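Local coordinates for protein NAD-dependent dehydrogenase (Rhizobium meliloti, PDB 4Z0P) that reduces glyoxylate and hydroxypyruvate to the corresponding 2-hydroxyacids with NADPH as the hydride donor, at residues A[106-111]-A[230-234]; A[142-148]-A[164-170]. One frame throughout, in Å; residues are numbered along the deposited sequence.

Contact 1. Residues A[106-111]-A[230-234]; sequences WVMMQC and FINAG. With NDP (NADPH dihydro-nicotinamide-adenine-dinucleotide phosphate), chain H.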
ATOM      1  N   TRP A 106       6.987  -0.832  -2.745  1.00 18.48           N
ATOM      2  CA  TRP A 106       7.237  -1.885  -1.768  1.00 18.48           C
ATOM      3  C   TRP A 106       7.190  -1.321  -0.337  1.00 17.25           C
ATOM      4  O   TRP A 106       6.598  -1.933   0.556  1.00 17.20           O
ATOM      5  CB  TRP A 106       8.587  -2.571  -2.055  1.00 19.70           C
ATOM      6  CG  TRP A 106       8.893  -3.740  -1.132  1.00 17.33           C
ATOM      7  CD1 TRP A 106       8.652  -5.058  -1.370  1.00 19.28           C
ATOM      8  CD2 TRP A 106       9.517  -3.676   0.164  1.00 16.61           C
ATOM      9  NE1 TRP A 106       9.095  -5.826  -0.304  1.00 19.14           N
ATOM     10  CE2 TRP A 106       9.617  -4.999   0.652  1.00 18.47           C
ATOM     11  CE3 TRP A 106      10.017  -2.638   0.944  1.00 16.86           C
ATOM     12  CZ2 TRP A 106      10.195  -5.300   1.909  1.00 19.43           C
ATOM     13  CZ3 TRP A 106      10.599  -2.924   2.177  1.00 17.72           C
ATOM     14  CH2 TRP A 106      10.682  -4.261   2.641  1.00 18.23           C
ATOM     15  N   VAL A 107       7.796  -0.159  -0.122  1.00 18.07           N
ATOM     16  CA  VAL A 107       7.805   0.468   1.204  1.00 18.26           C
ATOM     17  C   VAL A 107       6.371   0.809   1.634  1.00 19.83           C
ATOM     18  O   VAL A 107       5.964   0.512   2.748  1.00 18.18           O
ATOM     19  CB  VAL A 107       8.718   1.716   1.250  1.00 16.62           C
ATOM     20  CG1 VAL A 107       8.595   2.447   2.580  1.00 18.60           C
ATOM     21  CG2 VAL A 107      10.170   1.316   1.013  1.00 19.16           C
ATOM     22  N   MET A 108       5.615   1.416   0.735  1.00 16.90           N
ATOM     23  CA  MET A 108       4.214   1.744   1.020  1.00 16.62           C
ATOM     24  C   MET A 108       3.443   0.481   1.352  1.00 18.79           C
ATOM     25  O   MET A 108       2.656   0.468   2.311  1.00 18.14           O
ATOM     26  CB  MET A 108       3.584   2.426  -0.195  1.00 18.48           C
ATOM     27  CG  MET A 108       2.107   2.815  -0.022  1.00 19.50           C
ATOM     28  SD  MET A 108       1.842   4.060   1.273  1.00 21.17           S
ATOM     29  CE  MET A 108       2.667   5.451   0.491  1.00 21.87           C
ATOM     30  N   MET A 109       3.653  -0.585   0.578  1.00 17.17           N
ATOM     31  CA  MET A 109       2.932  -1.837   0.853  1.00 18.05           C
ATOM     32  C   MET A 109       3.231  -2.347   2.258  1.00 17.83           C
ATOM     33  O   MET A 109       2.315  -2.754   2.979  1.00 17.52           O
ATOM     34  CB  MET A 109       3.252  -2.905  -0.173  1.00 17.57           C
ATOM     35  CG  MET A 109       2.392  -4.135   0.001  1.00 19.43           C
ATOM     36  SD  MET A 109       2.598  -5.303  -1.374  1.00 25.69           S
ATOM     37  CE  MET A 109       4.224  -5.797  -1.054  1.00 21.74           C
ATOM     38  N   GLN A 110       4.506  -2.330   2.656  1.00 17.97           N
ATOM     39  CA  GLN A 110       4.833  -2.847   3.991  1.00 16.35           C
ATOM     40  C   GLN A 110       4.213  -1.980   5.075  1.00 17.13           C
ATOM     41  O   GLN A 110       3.688  -2.486   6.068  1.00 18.37           O
ATOM     42  CB  GLN A 110       6.333  -2.890   4.244  1.00 18.43           C
ATOM     43  CG  GLN A 110       7.149  -3.631   3.210  1.00 20.05           C
ATOM     44  CD  GLN A 110       6.530  -4.918   2.746  1.00 21.14           C
ATOM     45  OE1 GLN A 110       6.126  -5.765   3.552  1.00 20.12           O
ATOM     46  NE2 GLN A 110       6.443  -5.084   1.427  1.00 22.68           N
ATOM     47  N   CYS A 111       4.323  -0.662   4.926  1.00 16.87           N
ATOM     48  CA  CYS A 111       3.752   0.217   5.959  1.00 18.16           C
ATOM     49  C   CYS A 111       2.224   0.003   6.072  1.00 19.01           C
ATOM     50  O   CYS A 111       1.681   0.035   7.174  1.00 18.40           O
ATOM     51  CB  CYS A 111       4.090   1.684   5.695  1.00 17.84           C
ATOM     52  SG  CYS A 111       5.874   2.008   5.936  1.00 19.81           S
ATOM     53  N   PHE A 230      10.062  -3.380  12.176  1.00 18.91           N
ATOM     54  CA  PHE A 230      11.294  -3.189  11.412  1.00 19.36           C
ATOM     55  C   PHE A 230      11.101  -3.619   9.969  1.00 19.78           C
ATOM     56  O   PHE A 230      10.717  -4.767   9.691  1.00 20.15           O
ATOM     57  CB  PHE A 230      12.431  -4.007  12.017  1.00 20.07           C
ATOM     58  CG  PHE A 230      13.724  -3.917  11.255  1.00 19.45           C
ATOM     59  CD1 PHE A 230      14.278  -2.677  10.927  1.00 21.37           C
ATOM     60  CD2 PHE A 230      14.417  -5.054  10.890  1.00 21.61           C
ATOM     61  CE1 PHE A 230      15.494  -2.586  10.249  1.00 21.13           C
ATOM     62  CE2 PHE A 230      15.635  -4.968  10.209  1.00 21.69           C
ATOM     63  CZ  PHE A 230      16.175  -3.733   9.889  1.00 20.07           C
ATOM     64  N   ILE A 231      11.422  -2.712   9.050  1.00 17.83           N
ATOM     65  CA  ILE A 231      11.243  -2.947   7.613  1.00 16.96           C
ATOM     66  C   ILE A 231      12.569  -2.649   6.943  1.00 21.29           C
ATOM     67  O   ILE A 231      13.098  -1.522   7.077  1.00 22.14           O
ATOM     68  CB  ILE A 231      10.162  -2.010   7.060  1.00 18.45           C
ATOM     69  CG1 ILE A 231       8.798  -2.344   7.675  1.00 18.43           C
ATOM     70  CG2 ILE A 231      10.124  -2.022   5.523  1.00 21.38           C
ATOM     71  CD1 ILE A 231       7.832  -1.189   7.558  1.00 21.16           C
ATOM     72  N   ASN A 232      13.173  -3.650   6.304  1.00 19.07           N
ATOM     73  CA  ASN A 232      14.462  -3.420   5.639  1.00 19.19           C
ATOM     74  C   ASN A 232      14.475  -3.819   4.182  1.00 20.49           C
ATOM     75  O   ASN A 232      14.187  -4.969   3.842  1.00 18.30           O
ATOM     76  CB  ASN A 232      15.605  -4.138   6.360  1.00 20.07           C
ATOM     77  CG  ASN A 232      16.998  -3.694   5.880  1.00 18.84           C
ATOM     78  OD1 ASN A 232      17.173  -2.651   5.239  1.00 19.02           O
ATOM     79  ND2 ASN A 232      17.992  -4.475   6.225  1.00 18.92           N
ATOM     80  N   ALA A 233      14.801  -2.864   3.322  1.00 18.42           N
ATOM     81  CA  ALA A 233      15.037  -3.143   1.905  1.00 19.13           C
ATOM     82  C   ALA A 233      16.334  -2.541   1.404  1.00 17.98           C
ATOM     83  O   ALA A 233      16.507  -2.368   0.182  1.00 18.72           O
ATOM     84  CB  ALA A 233      13.869  -2.661   1.051  1.00 20.96           C
ATOM     85  N   GLY A 234      17.257  -2.275   2.323  1.00 18.96           N
ATOM     86  CA  GLY A 234      18.590  -1.810   1.964  1.00 18.30           C
ATOM     87  C   GLY A 234      19.483  -2.982   1.623  1.00 19.23           C
ATOM     88  O   GLY A 234      19.478  -3.484   0.479  1.00 18.91           O
TER
HETATM   89  PA  NDP H 407      21.700   6.992  -1.991  1.00 22.22           P
HETATM   90  O1A NDP H 407      23.216   6.996  -2.118  1.00 23.33           O
HETATM   91  O2A NDP H 407      20.937   7.972  -2.816  1.00 20.98           O
HETATM   92  O5B NDP H 407      21.385   7.256  -0.462  1.00 22.21           O
HETATM   93  C5B NDP H 407      22.085   6.654   0.607  1.00 22.18           C
HETATM   94  C4B NDP H 407      21.669   7.337   1.881  1.00 20.95           C
HETATM   95  O4B NDP H 407      22.254   6.607   2.956  1.00 22.00           O
HETATM   96  C3B NDP H 407      22.163   8.776   2.011  1.00 26.81           C
HETATM   97  O3B NDP H 407      21.149   9.523   2.674  1.00 25.11           O
HETATM   98  C2B NDP H 407      23.388   8.639   2.889  1.00 21.31           C
HETATM   99  O2B NDP H 407      23.700   9.780   3.664  1.00 25.18           O
HETATM  100  C1B NDP H 407      22.931   7.526   3.795  1.00 22.35           C
HETATM  101  N9A NDP H 407      24.091   6.907   4.458  1.00 22.60           N
HETATM  102  C8A NDP H 407      25.097   6.174   3.940  1.00 23.91           C
HETATM  103  N7A NDP H 407      25.975   5.776   4.833  1.00 24.20           N
HETATM  104  C5A NDP H 407      25.503   6.287   6.008  1.00 21.99           C
HETATM  105  C6A NDP H 407      25.982   6.248   7.333  1.00 27.11           C
HETATM  106  N6A NDP H 407      27.111   5.589   7.682  1.00 25.74           N
HETATM  107  N1A NDP H 407      25.261   6.880   8.300  1.00 26.72           N
HETATM  108  C2A NDP H 407      24.141   7.530   7.951  1.00 29.50           C
HETATM  109  N3A NDP H 407      23.600   7.644   6.734  1.00 22.91           N
HETATM  110  C4A NDP H 407      24.332   6.983   5.799  1.00 21.86           C
HETATM  111  O3  NDP H 407      21.284   5.455  -2.264  1.00 20.43           O
HETATM  112  PN  NDP H 407      19.811   5.035  -2.801  1.00 21.03           P
HETATM  113  O1N NDP H 407      18.755   5.718  -2.000  1.00 21.42           O
HETATM  114  O2N NDP H 407      19.760   5.119  -4.285  1.00 19.75           O
HETATM  115  O5D NDP H 407      19.900   3.479  -2.478  1.00 20.48           O
HETATM  116  C5D NDP H 407      20.018   3.058  -1.133  1.00 19.33           C
HETATM  117  C4D NDP H 407      20.317   1.568  -1.060  1.00 20.88           C
HETATM  118  O4D NDP H 407      19.136   0.809  -1.326  1.00 20.78           O
HETATM  119  C3D NDP H 407      21.306   1.018  -2.078  1.00 21.22           C
HETATM  120  O3D NDP H 407      22.663   1.290  -1.672  1.00 21.88           O
HETATM  121  C2D NDP H 407      21.018  -0.469  -2.143  1.00 19.17           C
HETATM  122  O2D NDP H 407      21.830  -1.182  -1.192  1.00 21.64           O
HETATM  123  C1D NDP H 407      19.540  -0.506  -1.677  1.00 19.03           C
HETATM  124  N1N NDP H 407      18.634  -1.024  -2.704  1.00 18.19           N
HETATM  125  C2N NDP H 407      17.921  -2.200  -2.500  1.00 19.14           C
HETATM  126  C3N NDP H 407      17.058  -2.689  -3.434  1.00 19.34           C
HETATM  127  C7N NDP H 407      16.162  -3.865  -3.185  1.00 19.89           C
HETATM  128  O7N NDP H 407      15.621  -4.404  -4.171  1.00 21.15           O
HETATM  129  N7N NDP H 407      15.982  -4.311  -1.960  1.00 18.97           N
HETATM  130  C4N NDP H 407      16.921  -1.985  -4.733  1.00 21.07           C
HETATM  131  C5N NDP H 407      17.734  -0.751  -4.873  1.00 19.76           C
HETATM  132  C6N NDP H 407      18.511  -0.307  -3.903  1.00 19.04           C
HETATM  133  P2B NDP H 407      24.347  11.092   2.992  1.00 37.25           P
HETATM  134  O1X NDP H 407      23.208  11.699   2.214  1.00 63.70           O
HETATM  135  O2X NDP H 407      24.736  11.904   4.214  1.00 36.38           O
HETATM  136  O3X NDP H 407      25.486  10.638   2.158  1.00 31.15           O
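This is a buried helix-on-sheet contact in the Rossmann-type coenzyme domain: helix 97-115 packs on one face of the parallel sheet, and its 106-111 part covers the end of strand 229-232 where the chain turns toward NADPH. Helix 106-111 and strand 230-232 run nearly antiparallel, at 162°, with their axes 9.9 Å apart at closest approach. No hydrogen bond crosses between the two segments; mostly side chains fill the gap. Trp106 does most of the work from the helix. Its six-membered ring reaches the strand end, with CZ3 3.5 Å from Ile231 CG2 and also 3.5 Å from Ala233 CB. Farther along, Ile231 CD1 fits against the next helical turn, 4.0 Å from Gln110 CB and 4.1 Å from Cys111 SG. Val198 of the neighbouring strand extends this apolar layer by touching both Val107 and Ile231.

The polar ends are satisfied within the helix or by outside partners. Gln110 NE2 folds back to Trp106 O (3.3 Å), while its OE1 bonds to Ser257 and Trp106 NE1 bonds to Thr281. Trp106 also packs on Arg116 of the second subunit, so this helix lies between the sheet and the dimer partner. At the end of the strand, the CA-to-CB bond of Asn232 points away from the helix, and its side chain forms an Asx turn, OD1 accepting from Gly234 N at 2.9 Å; ND2 bonds to Gln239. This turn carries the chain to the nicotinamide end of the coenzyme, where Ala233 O accepts a hydrogen bond from the carboxamide N7N of NADPH at 2.9 Å.

Contact 2. Residues A[142-148]-A[164-170]; sequences TVGIMGM and FKVIGWS. With NDP (NADPH dihydro-nicotinamide-adenine-dinucleotide phosphate), chain H.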
ATOM      1  N   THR A 142       4.249   6.984  13.297  1.00 22.00           N
ATOM      2  CA  THR A 142       5.440   7.657  12.783  1.00 20.20           C
ATOM      3  C   THR A 142       6.330   6.632  12.097  1.00 20.31           C
ATOM      4  O   THR A 142       6.787   5.656  12.726  1.00 20.48           O
ATOM      5  CB  THR A 142       6.211   8.384  13.896  1.00 24.85           C
ATOM      6  OG1 THR A 142       5.386   9.443  14.417  1.00 23.32           O
ATOM      7  CG2 THR A 142       7.474   8.998  13.330  1.00 23.91           C
ATOM      8  N   VAL A 143       6.540   6.837  10.806  1.00 19.75           N
ATOM      9  CA  VAL A 143       7.500   6.038  10.024  1.00 18.60           C
ATOM     10  C   VAL A 143       8.813   6.789  10.032  1.00 18.97           C
ATOM     11  O   VAL A 143       8.868   7.979   9.678  1.00 19.66           O
ATOM     12  CB  VAL A 143       7.043   5.812   8.576  1.00 19.98           C
ATOM     13  CG1 VAL A 143       8.055   4.948   7.821  1.00 19.84           C
ATOM     14  CG2 VAL A 143       5.650   5.178   8.535  1.00 21.44           C
ATOM     15  N   GLY A 144       9.866   6.104  10.438  1.00 19.24           N
ATOM     16  CA  GLY A 144      11.192   6.698  10.483  1.00 20.98           C
ATOM     17  C   GLY A 144      12.059   5.992   9.466  1.00 21.40           C
ATOM     18  O   GLY A 144      12.213   4.781   9.551  1.00 21.02           O
ATOM     19  N   ILE A 145      12.630   6.739   8.523  1.00 19.66           N
ATOM     20  CA  ILE A 145      13.430   6.152   7.455  1.00 18.52           C
ATOM     21  C   ILE A 145      14.893   6.456   7.680  1.00 20.63           C
ATOM     22  O   ILE A 145      15.270   7.627   7.795  1.00 20.36           O
ATOM     23  CB  ILE A 145      13.000   6.680   6.074  1.00 17.19           C
ATOM     24  CG1 ILE A 145      11.527   6.326   5.815  1.00 19.82           C
ATOM     25  CG2 ILE A 145      13.889   6.076   4.988  1.00 22.64           C
ATOM     26  CD1 ILE A 145      10.918   7.104   4.683  1.00 25.46           C
ATOM     27  N   MET A 146      15.704   5.392   7.798  1.00 19.93           N
ATOM     28  CA  MET A 146      17.161   5.512   7.852  1.00 20.19           C
ATOM     29  C   MET A 146      17.708   5.373   6.427  1.00 23.25           C
ATOM     30  O   MET A 146      17.591   4.312   5.805  1.00 21.11           O
ATOM     31  CB  MET A 146      17.769   4.495   8.797  1.00 22.62           C
ATOM     32  CG  MET A 146      17.490   4.820  10.253  1.00 20.88           C
ATOM     33  SD  MET A 146      17.967   3.597  11.470  1.00 22.70           S
ATOM     34  CE  MET A 146      19.726   3.622  11.327  1.00 21.73           C
ATOM     35  N   GLY A 147      18.320   6.464   5.945  1.00 21.81           N
ATOM     36  CA  GLY A 147      18.774   6.611   4.558  1.00 22.89           C
ATOM     37  C   GLY A 147      17.870   7.570   3.823  1.00 22.69           C
ATOM     38  O   GLY A 147      16.738   7.221   3.505  1.00 26.10           O
ATOM     39  N   MET A 148      18.349   8.784   3.588  1.00 21.51           N
ATOM     40  CA  MET A 148      17.578   9.883   2.989  0.50 23.52           C
ATOM     41  C   MET A 148      18.148  10.238   1.623  1.00 23.40           C
ATOM     42  O   MET A 148      18.368  11.414   1.316  1.00 23.93           O
ATOM     43  CB  MET A 148      17.647  11.120   3.897  0.50 24.28           C
ATOM     44  CG  MET A 148      16.726  11.069   5.093  0.50 28.81           C
ATOM     45  SD  MET A 148      15.032  11.388   4.578  0.50 27.23           S
ATOM     46  CE  MET A 148      14.374   9.730   4.461  0.50 18.24           C
ATOM     47  N   PHE A 164       0.832   9.094   6.715  1.00 19.01           N
ATOM     48  CA  PHE A 164       1.771   8.780   7.783  1.00 19.15           C
ATOM     49  C   PHE A 164       2.512  10.018   8.265  1.00 22.84           C
ATOM     50  O   PHE A 164       2.765  10.953   7.503  1.00 21.40           O
ATOM     51  CB  PHE A 164       2.807   7.747   7.332  1.00 19.26           C
ATOM     52  CG  PHE A 164       2.249   6.359   7.135  1.00 20.09           C
ATOM     53  CD1 PHE A 164       2.093   5.516   8.220  1.00 19.47           C
ATOM     54  CD2 PHE A 164       1.912   5.893   5.863  1.00 18.64           C
ATOM     55  CE1 PHE A 164       1.571   4.238   8.063  1.00 19.76           C
ATOM     56  CE2 PHE A 164       1.394   4.608   5.702  1.00 19.23           C
ATOM     57  CZ  PHE A 164       1.230   3.779   6.798  1.00 18.96           C
ATOM     58  N   LYS A 165       2.846  10.031   9.552  1.00 23.36           N
ATOM     59  CA  LYS A 165       3.862  10.956  10.043  1.00 23.06           C
ATOM     60  C   LYS A 165       5.186  10.369   9.631  1.00 21.94           C
ATOM     61  O   LYS A 165       5.427   9.183   9.867  1.00 23.31           O
ATOM     62  CB  LYS A 165       3.755  11.104  11.566  1.00 27.42           C
ATOM     63  CG  LYS A 165       4.806  12.015  12.175  1.00 38.71           C
ATOM     64  CD  LYS A 165       4.391  13.479  12.140  1.00 78.53           C
ATOM     65  CE  LYS A 165       5.464  14.363  12.755  1.00 62.58           C
ATOM     66  NZ  LYS A 165       6.704  14.377  11.937  1.00 81.61           N
ATOM     67  N   VAL A 166       6.068  11.175   9.065  1.00 19.94           N
ATOM     68  CA  VAL A 166       7.330  10.650   8.546  1.00 19.40           C
ATOM     69  C   VAL A 166       8.475  11.492   9.028  1.00 21.10           C
ATOM     70  O   VAL A 166       8.422  12.718   8.962  1.00 23.55           O
ATOM     71  CB  VAL A 166       7.335  10.607   6.997  1.00 20.70           C
ATOM     72  CG1 VAL A 166       8.623   9.971   6.511  1.00 25.54           C
ATOM     73  CG2 VAL A 166       6.145   9.834   6.456  1.00 23.66           C
ATOM     74  N   ILE A 167       9.517  10.822   9.492  1.00 19.83           N
ATOM     75  CA  ILE A 167      10.778  11.473   9.806  1.00 20.95           C
ATOM     76  C   ILE A 167      11.913  10.683   9.154  1.00 20.75           C
ATOM     77  O   ILE A 167      11.771   9.502   8.880  1.00 20.04           O
ATOM     78  CB  ILE A 167      11.001  11.610  11.334  1.00 23.73           C
ATOM     79  CG1 ILE A 167      11.001  10.236  12.043  1.00 22.32           C
ATOM     80  CG2 ILE A 167       9.939  12.513  11.926  1.00 27.90           C
ATOM     81  CD1 ILE A 167      11.212  10.286  13.542  1.00 24.73           C
ATOM     82  N   GLY A 168      13.054  11.345   8.988  1.00 22.63           N
ATOM     83  CA  GLY A 168      14.201  10.745   8.300  1.00 23.23           C
ATOM     84  C   GLY A 168      15.508  10.930   9.041  1.00 20.40           C
ATOM     85  O   GLY A 168      15.669  11.885   9.799  1.00 24.38           O
ATOM     86  N   TRP A 169      16.440  10.013   8.779  1.00 22.43           N
ATOM     87  CA  TRP A 169      17.779  10.073   9.360  1.00 21.93           C
ATOM     88  C   TRP A 169      18.813   9.720   8.312  1.00 20.72           C
ATOM     89  O   TRP A 169      18.619   8.808   7.507  1.00 22.10           O
ATOM     90  CB  TRP A 169      17.873   9.119  10.549  1.00 24.35           C
ATOM     91  CG  TRP A 169      19.218   9.045  11.189  1.00 24.43           C
ATOM     92  CD1 TRP A 169      19.697   9.845  12.192  1.00 27.28           C
ATOM     93  CD2 TRP A 169      20.272   8.113  10.891  1.00 24.86           C
ATOM     94  NE1 TRP A 169      20.974   9.462  12.542  1.00 23.74           N
ATOM     95  CE2 TRP A 169      21.354   8.416  11.742  1.00 24.30           C
ATOM     96  CE3 TRP A 169      20.408   7.059   9.982  1.00 24.21           C
ATOM     97  CZ2 TRP A 169      22.551   7.665  11.741  1.00 26.10           C
ATOM     98  CZ3 TRP A 169      21.600   6.332   9.963  1.00 27.68           C
ATOM     99  CH2 TRP A 169      22.657   6.642  10.831  1.00 25.63           C
ATOM    100  N   SER A 170      19.925  10.456   8.333  1.00 23.44           N
ATOM    101  CA  SER A 170      21.087  10.108   7.501  1.00 23.06           C
ATOM    102  C   SER A 170      22.288  10.786   8.109  1.00 26.67           C
ATOM    103  O   SER A 170      22.169  11.452   9.143  1.00 26.87           O
ATOM    104  CB  SER A 170      20.860  10.510   6.037  1.00 26.89           C
ATOM    105  OG  SER A 170      20.582  11.897   5.929  1.00 33.72           O
TER
HETATM  106  PA  NDP H 407      21.700   6.992  -1.991  1.00 22.22           P
HETATM  107  O1A NDP H 407      23.216   6.996  -2.118  1.00 23.33           O
HETATM  108  O2A NDP H 407      20.937   7.972  -2.816  1.00 20.98           O
HETATM  109  O5B NDP H 407      21.385   7.256  -0.462  1.00 22.21           O
HETATM  110  C5B NDP H 407      22.085   6.654   0.607  1.00 22.18           C
HETATM  111  C4B NDP H 407      21.669   7.337   1.881  1.00 20.95           C
HETATM  112  O4B NDP H 407      22.254   6.607   2.956  1.00 22.00           O
HETATM  113  C3B NDP H 407      22.163   8.776   2.011  1.00 26.81           C
HETATM  114  O3B NDP H 407      21.149   9.523   2.674  1.00 25.11           O
HETATM  115  C2B NDP H 407      23.388   8.639   2.889  1.00 21.31           C
HETATM  116  O2B NDP H 407      23.700   9.780   3.664  1.00 25.18           O
HETATM  117  C1B NDP H 407      22.931   7.526   3.795  1.00 22.35           C
HETATM  118  N9A NDP H 407      24.091   6.907   4.458  1.00 22.60           N
HETATM  119  C8A NDP H 407      25.097   6.174   3.940  1.00 23.91           C
HETATM  120  N7A NDP H 407      25.975   5.776   4.833  1.00 24.20           N
HETATM  121  C5A NDP H 407      25.503   6.287   6.008  1.00 21.99           C
HETATM  122  C6A NDP H 407      25.982   6.248   7.333  1.00 27.11           C
HETATM  123  N6A NDP H 407      27.111   5.589   7.682  1.00 25.74           N
HETATM  124  N1A NDP H 407      25.261   6.880   8.300  1.00 26.72           N
HETATM  125  C2A NDP H 407      24.141   7.530   7.951  1.00 29.50           C
HETATM  126  N3A NDP H 407      23.600   7.644   6.734  1.00 22.91           N
HETATM  127  C4A NDP H 407      24.332   6.983   5.799  1.00 21.86           C
HETATM  128  O3  NDP H 407      21.284   5.455  -2.264  1.00 20.43           O
HETATM  129  PN  NDP H 407      19.811   5.035  -2.801  1.00 21.03           P
HETATM  130  O1N NDP H 407      18.755   5.718  -2.000  1.00 21.42           O
HETATM  131  O2N NDP H 407      19.760   5.119  -4.285  1.00 19.75           O
HETATM  132  O5D NDP H 407      19.900   3.479  -2.478  1.00 20.48           O
HETATM  133  C5D NDP H 407      20.018   3.058  -1.133  1.00 19.33           C
HETATM  134  C4D NDP H 407      20.317   1.568  -1.060  1.00 20.88           C
HETATM  135  O4D NDP H 407      19.136   0.809  -1.326  1.00 20.78           O
HETATM  136  C3D NDP H 407      21.306   1.018  -2.078  1.00 21.22           C
HETATM  137  O3D NDP H 407      22.663   1.290  -1.672  1.00 21.88           O
HETATM  138  C2D NDP H 407      21.018  -0.469  -2.143  1.00 19.17           C
HETATM  139  O2D NDP H 407      21.830  -1.182  -1.192  1.00 21.64           O
HETATM  140  C1D NDP H 407      19.540  -0.506  -1.677  1.00 19.03           C
HETATM  141  N1N NDP H 407      18.634  -1.024  -2.704  1.00 18.19           N
HETATM  142  C2N NDP H 407      17.921  -2.200  -2.500  1.00 19.14           C
HETATM  143  C3N NDP H 407      17.058  -2.689  -3.434  1.00 19.34           C
HETATM  144  C7N NDP H 407      16.162  -3.865  -3.185  1.00 19.89           C
HETATM  145  O7N NDP H 407      15.621  -4.404  -4.171  1.00 21.15           O
HETATM  146  N7N NDP H 407      15.982  -4.311  -1.960  1.00 18.97           N
HETATM  147  C4N NDP H 407      16.921  -1.985  -4.733  1.00 21.07           C
HETATM  148  C5N NDP H 407      17.734  -0.751  -4.873  1.00 19.76           C
HETATM  149  C6N NDP H 407      18.511  -0.307  -3.903  1.00 19.04           C
HETATM  150  P2B NDP H 407      24.347  11.092   2.992  1.00 37.25           P
HETATM  151  O1X NDP H 407      23.208  11.699   2.214  1.00 63.70           O
HETATM  152  O2X NDP H 407      24.736  11.904   4.214  1.00 36.38           O
HETATM  153  O3X NDP H 407      25.486  10.638   2.158  1.00 31.15           O
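The apolar centre of this parallel strand pair, the first beta-alpha-beta unit of the Rossmann fold, is built from Val143, Ile145, Phe164 and Val166. Val143 CG2 lies 3.6 Å from Phe164 CD1 and Ile145 CD1 4.1 Å from Val166 CG1, and helix 150-161, the crossover connection, covers these side chains. Toward the same side, Met148 SD lies 3.9 Å from Gly168 CA, so close that a CB on residue 168 would clash with the sulfur. The other face carries Ile167, Met146 and Trp169, packed on Phe190. Met146 SD makes a Met-aromatic contact, 5.2 Å from the centroid of the Trp169 six-membered ring, and Met146 CE packs 3.6 Å from Trp169 CZ3.

Between the faces, five backbone hydrogen bonds of 2.8–2.9 Å join the strands, from Val143 N to Lys165 O through to Gly147 N to Trp169 O. At the partly exposed starting end, Lys165 reaches out to a salt bridge with Glu180. The opposite end meets NADPH. Gly147 opens a glycine-rich turn consistent with the GxGxxG pattern, its CA 3.8 Å from O4B of the adenosine ribose. Trp169 CH2 approaches adenine C2A at 3.4 Å, and Met148 N gives a weak hydrogen bond to O3B of that ribose at 3.0 Å.

Both contacts are largely buried and belong to the same seven-stranded sheet, but they hold it differently. Contact 1 lays a helix on the sheet by apolar side-chain packing, with no hydrogen bond across, whereas contact 2 joins two neighbouring strands mainly through main-chain hydrogen bonds and reaches partly exposed residues at one end. They share a hydrophobic boundary: Cys111 CB lies 3.7 Å from Phe164 CZ, and Cys111 SG 4.1 Å from Val143 CG2. Their strands also end on one coenzyme, at different places. Segment 230-234 receives the nicotinamide carboxamide, while 142-148 and 164-170 border the adenosine half. Contact 1 additionally faces the second subunit, which does not touch contact 2.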